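DNA polymerase III subunit beta (Helicobacter pylori 26695, PDB 4S3I) tethers DNA polymerases and other proteins to DNA and confers processivity on them during bacterial replication, acting as a two-subunit ring. Local coordinates at residues N14-L19 with K75-I80; E264-S269 with T337-R342; L328-A333 with F350-S355. All coordinates share one frame; numbering follows the deposited sequence.

Interaction 1: residues N14-L19 with K75-I80; sequences NALRYL and KKFLDI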
loop_
_atom_site.group_PDB
_atom_site.type_symbol
_atom_site.label_atom_id
_atom_site.label_comp_id
_atom_site.label_asym_id
_atom_site.label_seq_id
_atom_site.Cartn_x
_atom_site.Cartn_y
_atom_site.Cartn_z
ATOM N N ASN A 14 9.584 -14.752 12.422
ATOM C CA ASN A 14 10.105 -13.447 12.815
ATOM C C ASN A 14 11.571 -13.252 12.430
ATOM O O ASN A 14 11.941 -12.218 11.867
ATOM C CB ASN A 14 9.919 -13.217 14.319
ATOM C CG ASN A 14 8.495 -12.875 14.676
ATOM O OD1 ASN A 14 7.791 -12.231 13.896
ATOM N ND2 ASN A 14 8.053 -13.310 15.856
ATOM N N ALA A 15 12.406 -14.240 12.728
ATOM C CA ALA A 15 13.810 -14.140 12.360
ATOM C C ALA A 15 13.968 -13.983 10.841
ATOM O O ALA A 15 14.748 -13.154 10.368
ATOM C CB ALA A 15 14.607 -15.341 12.873
ATOM N N LEU A 16 13.216 -14.771 10.080
ATOM C CA LEU A 16 13.296 -14.708 8.619
ATOM C C LEU A 16 12.826 -13.360 8.074
ATOM O O LEU A 16 13.369 -12.849 7.084
ATOM C CB LEU A 16 12.500 -15.840 7.985
ATOM C CG LEU A 16 13.065 -17.230 8.233
ATOM C CD1 LEU A 16 12.166 -18.276 7.600
ATOM C CD2 LEU A 16 14.489 -17.346 7.694
ATOM N N ARG A 17 11.824 -12.779 8.720
ATOM C CA ARG A 17 11.329 -11.481 8.263
ATOM C C ARG A 17 12.406 -10.403 8.338
ATOM O O ARG A 17 12.594 -9.634 7.390
ATOM C CB ARG A 17 10.060 -11.067 9.019
ATOM C CG ARG A 17 8.822 -11.830 8.543
ATOM C CD ARG A 17 7.492 -11.224 9.021
ATOM N NE ARG A 17 6.382 -12.118 8.687
ATOM C CZ ARG A 17 5.869 -12.263 7.465
ATOM N NH1 ARG A 17 6.351 -11.565 6.440
ATOM N NH2 ARG A 17 4.872 -13.110 7.264
ATOM N N TYR A 18 13.129 -10.367 9.450
ATOM C CA TYR A 18 14.200 -9.396 9.612
ATOM C C TYR A 18 15.291 -9.577 8.585
ATOM O O TYR A 18 15.927 -8.611 8.172
ATOM C CB TYR A 18 14.826 -9.534 10.988
ATOM C CG TYR A 18 13.993 -8.974 12.111
ATOM C CD1 TYR A 18 13.570 -7.652 12.094
ATOM C CD2 TYR A 18 13.670 -9.759 13.210
ATOM C CE1 TYR A 18 12.822 -7.125 13.141
ATOM C CE2 TYR A 18 12.929 -9.249 14.259
ATOM C CZ TYR A 18 12.507 -7.934 14.219
ATOM O OH TYR A 18 11.772 -7.435 15.270
ATOM N N LEU A 19 15.522 -10.824 8.189
ATOM C CA LEU A 19 16.650 -11.141 7.329
ATOM C C LEU A 19 16.409 -10.820 5.857
ATOM O O LEU A 19 17.357 -10.753 5.075
ATOM C CB LEU A 19 17.034 -12.613 7.497
ATOM C CG LEU A 19 17.779 -12.892 8.803
ATOM C CD1 LEU A 19 17.787 -14.387 9.085
ATOM C CD2 LEU A 19 19.220 -12.373 8.724
ATOM N N LYS A 75 14.082 -16.086 0.722
ATOM C CA LYS A 75 12.726 -15.671 0.343
ATOM C C LYS A 75 11.778 -16.870 0.302
ATOM O O LYS A 75 10.668 -16.816 0.829
ATOM C CB LYS A 75 12.728 -14.938 -1.003
ATOM C CG LYS A 75 11.311 -14.565 -1.508
ATOM C CD LYS A 75 11.325 -14.189 -2.991
ATOM C CE LYS A 75 9.996 -13.570 -3.431
ATOM N NZ LYS A 75 8.839 -14.483 -3.240
ATOM N N LYS A 76 12.223 -17.954 -0.324
ATOM C CA LYS A 76 11.428 -19.181 -0.371
ATOM C C LYS A 76 11.188 -19.729 1.039
ATOM O O LYS A 76 10.089 -20.167 1.355
ATOM C CB LYS A 76 12.105 -20.240 -1.256
ATOM C CG LYS A 76 12.186 -19.856 -2.735
ATOM C CD LYS A 76 13.121 -20.793 -3.511
ATOM C CE LYS A 76 13.330 -20.319 -4.950
ATOM N NZ LYS A 76 12.148 -20.587 -5.815
ATOM N N PHE A 77 12.233 -19.708 1.862
ATOM C CA PHE A 77 12.170 -20.182 3.245
ATOM C C PHE A 77 11.058 -19.448 3.972
ATOM O O PHE A 77 10.198 -20.061 4.594
ATOM C CB PHE A 77 13.523 -19.926 3.949
ATOM C CG PHE A 77 13.741 -20.735 5.211
ATOM C CD1 PHE A 77 12.872 -21.756 5.575
ATOM C CD2 PHE A 77 14.832 -20.466 6.034
ATOM C CE1 PHE A 77 13.087 -22.505 6.742
ATOM C CE2 PHE A 77 15.063 -21.211 7.200
ATOM C CZ PHE A 77 14.187 -22.228 7.554
ATOM N N LEU A 78 11.053 -18.125 3.881
ATOM C CA LEU A 78 10.013 -17.354 4.555
ATOM C C LEU A 78 8.641 -17.601 3.921
ATOM O O LEU A 78 7.625 -17.682 4.629
ATOM C CB LEU A 78 10.354 -15.869 4.546
ATOM C CG LEU A 78 9.245 -14.951 5.057
ATOM C CD1 LEU A 78 8.836 -15.307 6.488
ATOM C CD2 LEU A 78 9.689 -13.500 4.969
ATOM N N ASP A 79 8.596 -17.729 2.600
ATOM C CA ASP A 79 7.302 -17.960 1.947
ATOM C C ASP A 79 6.668 -19.252 2.464
ATOM O O ASP A 79 5.470 -19.295 2.735
ATOM C CB ASP A 79 7.443 -17.997 0.413
ATOM C CG ASP A 79 7.604 -16.609 -0.198
ATOM O OD1 ASP A 79 7.216 -15.625 0.461
ATOM O OD2 ASP A 79 8.117 -16.510 -1.337
ATOM N N ILE A 80 7.489 -20.292 2.618
ATOM C CA ILE A 80 7.021 -21.563 3.166
ATOM C C ILE A 80 6.566 -21.436 4.624
ATOM O O ILE A 80 5.432 -21.769 4.954
ATOM C CB ILE A 80 8.116 -22.632 3.083
ATOM C CG1 ILE A 80 8.382 -23.024 1.627
ATOM C CG2 ILE A 80 7.744 -23.859 3.909
ATOM C CD1 ILE A 80 9.583 -23.957 1.473
#

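Interaction 2: residues E264-S269 with T337-R342; sequences EEFKES and TQFVLR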
loop_
_atom_site.group_PDB
_atom_site.type_symbol
_atom_site.label_atom_id
_atom_site.label_comp_id
_atom_site.label_asym_id
_atom_site.label_seq_id
_atom_site.Cartn_x
_atom_site.Cartn_y
_atom_site.Cartn_z
ATOM N N GLU A 264 1.184 22.385 15.098
ATOM C CA GLU A 264 0.110 21.733 14.353
ATOM C C GLU A 264 -0.657 22.721 13.474
ATOM O O GLU A 264 -1.071 22.375 12.362
ATOM C CB GLU A 264 -0.845 20.979 15.294
ATOM C CG GLU A 264 -0.246 19.731 15.942
ATOM C CD GLU A 264 0.352 18.734 14.934
ATOM O OE1 GLU A 264 -0.261 18.480 13.874
ATOM O OE2 GLU A 264 1.444 18.187 15.202
ATOM N N GLU A 265 -0.839 23.952 13.952
ATOM C CA GLU A 265 -1.460 24.972 13.105
ATOM C C GLU A 265 -0.627 25.261 11.865
ATOM O O GLU A 265 -1.164 25.404 10.762
ATOM C CB GLU A 265 -1.695 26.277 13.868
ATOM C CG GLU A 265 -2.904 26.253 14.783
ATOM C CD GLU A 265 -3.231 27.643 15.324
ATOM O OE1 GLU A 265 -2.280 28.402 15.629
ATOM O OE2 GLU A 265 -4.436 27.969 15.427
ATOM N N PHE A 266 0.676 25.371 12.044
ATOM C CA PHE A 266 1.552 25.554 10.893
ATOM C C PHE A 266 1.543 24.353 9.928
ATOM O O PHE A 266 1.508 24.553 8.717
ATOM C CB PHE A 266 2.984 25.932 11.331
ATOM C CG PHE A 266 3.189 27.420 11.437
ATOM C CD1 PHE A 266 2.502 28.159 12.398
ATOM C CD2 PHE A 266 4.005 28.083 10.539
ATOM C CE1 PHE A 266 2.654 29.563 12.474
ATOM C CE2 PHE A 266 4.170 29.472 10.610
ATOM C CZ PHE A 266 3.486 30.212 11.577
ATOM N N LYS A 267 1.594 23.127 10.460
ATOM C CA LYS A 267 1.514 21.935 9.613
ATOM C C LYS A 267 0.232 21.986 8.787
ATOM O O LYS A 267 0.250 21.771 7.587
ATOM C CB LYS A 267 1.507 20.641 10.446
ATOM C CG LYS A 267 2.856 20.178 11.013
ATOM C CD LYS A 267 2.637 18.864 11.796
ATOM C CE LYS A 267 3.927 18.327 12.405
ATOM N NZ LYS A 267 3.671 17.043 13.138
ATOM N N GLU A 268 -0.877 22.281 9.455
ATOM C CA GLU A 268 -2.187 22.244 8.815
ATOM C C GLU A 268 -2.277 23.321 7.724
ATOM O O GLU A 268 -2.786 23.083 6.625
ATOM C CB GLU A 268 -3.268 22.427 9.883
ATOM C CG GLU A 268 -4.679 22.214 9.418
ATOM C CD GLU A 268 -5.694 22.519 10.520
ATOM O OE1 GLU A 268 -6.914 22.414 10.253
ATOM O OE2 GLU A 268 -5.267 22.869 11.648
ATOM N N SER A 269 -1.730 24.495 8.015
ATOM C CA SER A 269 -1.796 25.622 7.091
ATOM C C SER A 269 -0.901 25.397 5.873
ATOM O O SER A 269 -1.290 25.702 4.741
ATOM C CB SER A 269 -1.415 26.915 7.821
ATOM O OG SER A 269 -2.381 27.222 8.814
ATOM N N THR A 337 4.720 20.889 21.285
ATOM C CA THR A 337 3.498 21.414 20.661
ATOM C C THR A 337 3.741 22.751 19.982
ATOM O O THR A 337 2.954 23.187 19.148
ATOM C CB THR A 337 2.390 21.586 21.686
ATOM O OG1 THR A 337 2.734 22.673 22.550
ATOM C CG2 THR A 337 2.231 20.300 22.516
ATOM N N GLN A 338 4.822 23.418 20.373
ATOM C CA GLN A 338 5.207 24.687 19.769
ATOM C C GLN A 338 6.591 24.566 19.191
ATOM O O GLN A 338 7.347 23.673 19.575
ATOM C CB GLN A 338 5.172 25.811 20.815
ATOM C CG GLN A 338 3.810 26.021 21.438
ATOM C CD GLN A 338 3.789 27.205 22.396
ATOM O OE1 GLN A 338 4.365 27.150 23.489
ATOM N NE2 GLN A 338 3.151 28.299 21.975
ATOM N N PHE A 339 6.931 25.454 18.272
ATOM C CA PHE A 339 8.265 25.460 17.718
ATOM C C PHE A 339 8.801 26.883 17.679
ATOM O O PHE A 339 8.046 27.861 17.773
ATOM C CB PHE A 339 8.315 24.822 16.314
ATOM C CG PHE A 339 7.667 25.651 15.220
ATOM C CD1 PHE A 339 6.285 25.607 15.023
ATOM C CD2 PHE A 339 8.441 26.432 14.365
ATOM C CE1 PHE A 339 5.677 26.360 14.012
ATOM C CE2 PHE A 339 7.850 27.180 13.352
ATOM C CZ PHE A 339 6.452 27.142 13.169
ATOM N N VAL A 340 10.112 26.990 17.541
ATOM C CA VAL A 340 10.743 28.280 17.408
ATOM C C VAL A 340 11.316 28.405 16.025
ATOM O O VAL A 340 12.049 27.521 15.551
ATOM C CB VAL A 340 11.824 28.486 18.466
ATOM C CG1 VAL A 340 12.555 29.806 18.221
ATOM C CG2 VAL A 340 11.200 28.451 19.851
ATOM N N LEU A 341 10.958 29.497 15.368
ATOM C CA LEU A 341 11.489 29.811 14.057
ATOM C C LEU A 341 12.486 30.950 14.239
ATOM O O LEU A 341 12.099 32.049 14.657
ATOM C CB LEU A 341 10.348 30.255 13.135
ATOM C CG LEU A 341 10.770 30.868 11.804
ATOM C CD1 LEU A 341 11.444 29.820 10.965
ATOM C CD2 LEU A 341 9.559 31.444 11.053
ATOM N N ARG A 342 13.761 30.699 13.953
ATOM C CA ARG A 342 14.790 31.731 14.096
ATOM C C ARG A 342 15.259 32.220 12.736
ATOM O O ARG A 342 15.662 31.428 11.878
ATOM C CB ARG A 342 15.997 31.213 14.898
ATOM C CG ARG A 342 15.664 30.602 16.237
ATOM C CD ARG A 342 16.921 30.425 17.095
ATOM N NE ARG A 342 16.663 29.557 18.244
ATOM C CZ ARG A 342 16.112 29.968 19.386
ATOM N NH1 ARG A 342 15.768 31.242 19.544
ATOM N NH2 ARG A 342 15.905 29.104 20.374
HETATM O O HOH W 1 0.668 22.232 18.045
#

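Interaction 3: residues L328-A333 with F350-S355; sequences LEALNA and FLIQES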
loop_
_atom_site.group_PDB
_atom_site.type_symbol
_atom_site.label_atom_id
_atom_site.label_comp_id
_atom_site.label_asym_id
_atom_site.label_seq_id
_atom_site.Cartn_x
_atom_site.Cartn_y
_atom_site.Cartn_z
ATOM N N LEU A 328 7.533 21.298 6.453
ATOM C CA LEU A 328 6.721 20.268 7.094
ATOM C C LEU A 328 7.604 19.202 7.723
ATOM O O LEU A 328 7.369 18.772 8.857
ATOM C CB LEU A 328 5.758 19.616 6.096
ATOM C CG LEU A 328 4.524 20.419 5.747
ATOM C CD1 LEU A 328 3.710 19.719 4.652
ATOM C CD2 LEU A 328 3.677 20.637 6.998
ATOM N N GLU A 329 8.626 18.770 6.992
ATOM C CA GLU A 329 9.492 17.738 7.539
ATOM C C GLU A 329 10.227 18.237 8.781
ATOM O O GLU A 329 10.401 17.494 9.735
ATOM C CB GLU A 329 10.444 17.180 6.465
ATOM C CG GLU A 329 9.671 16.435 5.366
ATOM C CD GLU A 329 10.566 15.665 4.393
ATOM O OE1 GLU A 329 10.090 14.655 3.842
ATOM O OE2 GLU A 329 11.725 16.071 4.166
ATOM N N ALA A 330 10.625 19.505 8.782
ATOM C CA ALA A 330 11.287 20.058 9.973
ATOM C C ALA A 330 10.345 20.039 11.177
ATOM O O ALA A 330 10.764 19.771 12.306
ATOM C CB ALA A 330 11.804 21.459 9.701
ATOM N N LEU A 331 9.058 20.286 10.936
ATOM C CA LEU A 331 8.090 20.282 12.030
ATOM C C LEU A 331 7.820 18.846 12.505
ATOM O O LEU A 331 7.682 18.587 13.704
ATOM C CB LEU A 331 6.783 20.961 11.601
ATOM C CG LEU A 331 6.861 22.459 11.277
ATOM C CD1 LEU A 331 5.482 22.965 10.907
ATOM C CD2 LEU A 331 7.454 23.280 12.456
ATOM N N ASN A 332 7.727 17.913 11.555
ATOM C CA ASN A 332 7.545 16.495 11.898
ATOM C C ASN A 332 8.634 15.972 12.842
ATOM O O ASN A 332 8.402 15.080 13.654
ATOM C CB ASN A 332 7.505 15.625 10.626
ATOM C CG ASN A 332 6.315 15.925 9.740
ATOM O OD1 ASN A 332 5.306 16.471 10.193
ATOM N ND2 ASN A 332 6.424 15.556 8.457
ATOM N N ALA A 333 9.832 16.531 12.732
ATOM C CA ALA A 333 10.966 16.079 13.543
ATOM C C ALA A 333 10.946 16.610 14.979
ATOM O O ALA A 333 11.821 16.270 15.779
ATOM C CB ALA A 333 12.258 16.464 12.876
ATOM N N PHE A 350 17.282 29.940 7.698
ATOM C CA PHE A 350 16.578 30.049 8.964
ATOM C C PHE A 350 16.491 28.701 9.655
ATOM O O PHE A 350 16.670 27.657 9.028
ATOM C CB PHE A 350 15.174 30.622 8.764
ATOM C CG PHE A 350 14.294 29.793 7.865
ATOM C CD1 PHE A 350 13.437 28.827 8.391
ATOM C CD2 PHE A 350 14.307 29.996 6.494
ATOM C CE1 PHE A 350 12.599 28.076 7.548
ATOM C CE2 PHE A 350 13.484 29.253 5.648
ATOM C CZ PHE A 350 12.632 28.292 6.179
ATOM N N LEU A 351 16.181 28.731 10.944
ATOM C CA LEU A 351 16.272 27.547 11.777
ATOM C C LEU A 351 14.907 27.201 12.336
ATOM O O LEU A 351 14.143 28.092 12.719
ATOM C CB LEU A 351 17.260 27.797 12.930
ATOM C CG LEU A 351 17.701 26.589 13.769
ATOM C CD1 LEU A 351 18.703 25.754 12.984
ATOM C CD2 LEU A 351 18.279 26.995 15.121
ATOM N N ILE A 352 14.600 25.907 12.386
ATOM C CA ILE A 352 13.394 25.429 13.065
ATOM C C ILE A 352 13.818 24.473 14.160
ATOM O O ILE A 352 14.603 23.562 13.912
ATOM C CB ILE A 352 12.430 24.727 12.066
ATOM C CG1 ILE A 352 11.789 25.766 11.141
ATOM C CG2 ILE A 352 11.334 23.945 12.801
ATOM C CD1 ILE A 352 11.015 25.168 9.983
ATOM N N GLN A 353 13.325 24.681 15.378
ATOM C CA GLN A 353 13.685 23.789 16.474
ATOM C C GLN A 353 12.583 23.740 17.518
ATOM O O GLN A 353 11.633 24.532 17.457
ATOM C CB GLN A 353 15.035 24.190 17.093
ATOM C CG GLN A 353 15.015 25.485 17.869
ATOM C CD GLN A 353 16.412 25.949 18.287
ATOM O OE1 GLN A 353 16.557 27.000 18.907
ATOM N NE2 GLN A 353 17.439 25.166 17.946
ATOM N N GLU A 354 12.695 22.807 18.459
ATOM C CA GLU A 354 11.677 22.665 19.477
ATOM C C GLU A 354 11.654 23.915 20.340
ATOM O O GLU A 354 12.648 24.640 20.447
ATOM C CB GLU A 354 11.940 21.438 20.374
ATOM C CG GLU A 354 11.909 20.094 19.660
ATOM C CD GLU A 354 11.851 18.901 20.615
ATOM O OE1 GLU A 354 11.944 19.097 21.847
ATOM O OE2 GLU A 354 11.692 17.759 20.132
ATOM N N SER A 355 10.513 24.158 20.966
ATOM C CA SER A 355 10.445 25.129 22.035
ATOM C C SER A 355 11.280 24.524 23.164
ATOM O O SER A 355 11.276 23.293 23.345
ATOM C CB SER A 355 8.982 25.309 22.461
ATOM O OG SER A 355 8.848 26.292 23.463
HETATM O O HOH W 2 13.578 20.411 12.830
HETATM O O HOH W 3 13.043 16.671 17.944
#

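Interaction 1: residues N14-L19 with K75-I80
Leu16 on one helix and Leu78 with Phe77 on the other show how a single branched side chain can meet several apolar surfaces at once. Starting at its base, Leu16 CB lies 4.0 Å from CD1 of Leu78, so the first carbon of the side chain is already in contact. With CG anti to its carbonyl carbon (chi1 -67°), the two methyls are carried on to the root of Leu78 and to the aromatic ring. Leu16 CD1 approaches Leu78 CA to 3.8 Å and at the same time sits over one face of Phe77, 3.9 Å from the ring centroid and only 16° off the ring normal, a CH-pi contact. The other methyl, CD2, reaches toward the rim of the ring and meets Phe77 CD2 at 3.6 Å.

The two helices run roughly antiparallel; the axes of these short segments make 143° and approach to 9.6 Å. They belong to the N-terminal domain of the beta processivity factor. In this sliding-ring fold, helices line the central channel and antiparallel sheets lie outside them. Leu16 also rests on Leu46 of strand 43-49, which ties the helix pair to the sheet behind it.

Beside the leucine-phenylalanine contact, Leu78 crosses the extended chain of Arg17 at about a right angle. Both its methyls, CD1 and CD2, touch CG of Arg17, each at 4.0 Å, and CD2 also comes near NH1. Leu78 CD1 lies over one face of the guanidinium, while the charged end forms a salt bridge to Glu13 through NH2. Along the same helix as Leu78, Lys76 forms a salt bridge with Glu300 of the second subunit, and Ile80 packs against Ser275 of that subunit.

Interaction 2: residues E264-S269 with T337-R342
Phe266 of helix 263-273 and Phe339 of strand 338-343 form a T-shaped pair, an example of how two phenyl groups can fill a helix-sheet junction without stacking flat. The edge of Phe339 points at a face of Phe266: the centroids are 5.2 Å apart, the planes stand at 77° to each other, and CZ of Phe339 is 3.7 Å from CG of Phe266, near the root of the ring it meets. CE1 of Phe339 comes in beside it, reaching Phe266 CG and CB. On the strand, CB of Phe339 already points to the helix, and chi1 of 71° tucks CG between the backbone N and the carbonyl carbon, leaving the CE1-CZ edge against Phe266. Phe266 presents its face with a chi1 of -91°, rotated well away from a staggered value.

At the start of the helix a water joins the two backbones. It accepts from Glu264 N at 3.0 Å and donates to Thr337 O at 2.7 Å, spanning a gap too wide for a direct bond.

Around the aromatic pair the C-terminal domain closes in. Phe291 adds a second edge-to-face partner to Phe266, Leu331 of helix 324-332 touches both rings, and Leu261 of strand 257-262 and Ile352 of strand 350-354, the sheet neighbours of strand 338-343, pack against Phe339.

Interaction 3: residues L328-A333 with F350-S355
Ala330 and Ile352 meet as a small methyl against a forked side chain, and much of this contact follows from how the fork is set. In Ile352, CG1 stands anti to the carbonyl carbon (chi1 -71°) and CG2 anti to the backbone N; this rotation aims the fork at the helix, and the extended CG1-CD1 arm (chi2 170°) brings CD1 to Ala330. CB of Ala330 settles against the fork: it is 3.8 Å from CD1 at the end of the longer arm and 4.0 Å from CG2 on the shorter one. The short side chain of Ala330 is consistent with the close approach of the backbones, the CA atoms of Ala330 and Ile352 being 6.5 Å apart.

Leu331 enters from the neighbouring position of the helix. Its CB does not aim at the strand, but the end of the side chain swings nearer, so that CD2 meets CG2 of Ile352 at 4.0 Å, and the two side chains cross at about a right angle. CG2 is thereby shared between Ala330 CB and Leu331 CD2. In the C-terminal domain this is where the last residues of helix 324-332 lie against the sheet that includes strand 350-354; Thr369 of strand 368-371 also packs on Ala330, and Phe339 of strand 338-343 on Leu331.

Polar groups lie alongside. A water donates to Ala330 O at 2.9 Å and, more weakly, to Ile352 O at 3.5 Å. Farther along, another water lies between Ala333 O and Glu354 OE2, and that carboxylate oxygen also accepts a hydrogen bond from Gly335 N.

With no direct hydrogen bond between the two segments, the contact rests on undirected apolar packing of buried methyls, and its polar links run only through water, one with a weak leg and the other ending on the Glu354 carboxylate.

Starting from the N terminus, interaction 1 is the first to close, bringing helix 74-82 back to helix 9-19 across a run rich in strands, all within the N-terminal domain. It is complete long before the others open and lies on the opposite side of the chain's centre, about 42 Å from interaction 2 between centres. Interactions 2 and 3 share the C-terminal domain and cross: 264-269 comes first, then 328-333, before 337-342 closes the former and 350-355 the latter. They touch, because strands 338-343 and 350-354 are neighbours in one sheet, and together they hold helices 263-273 and 324-332 against it.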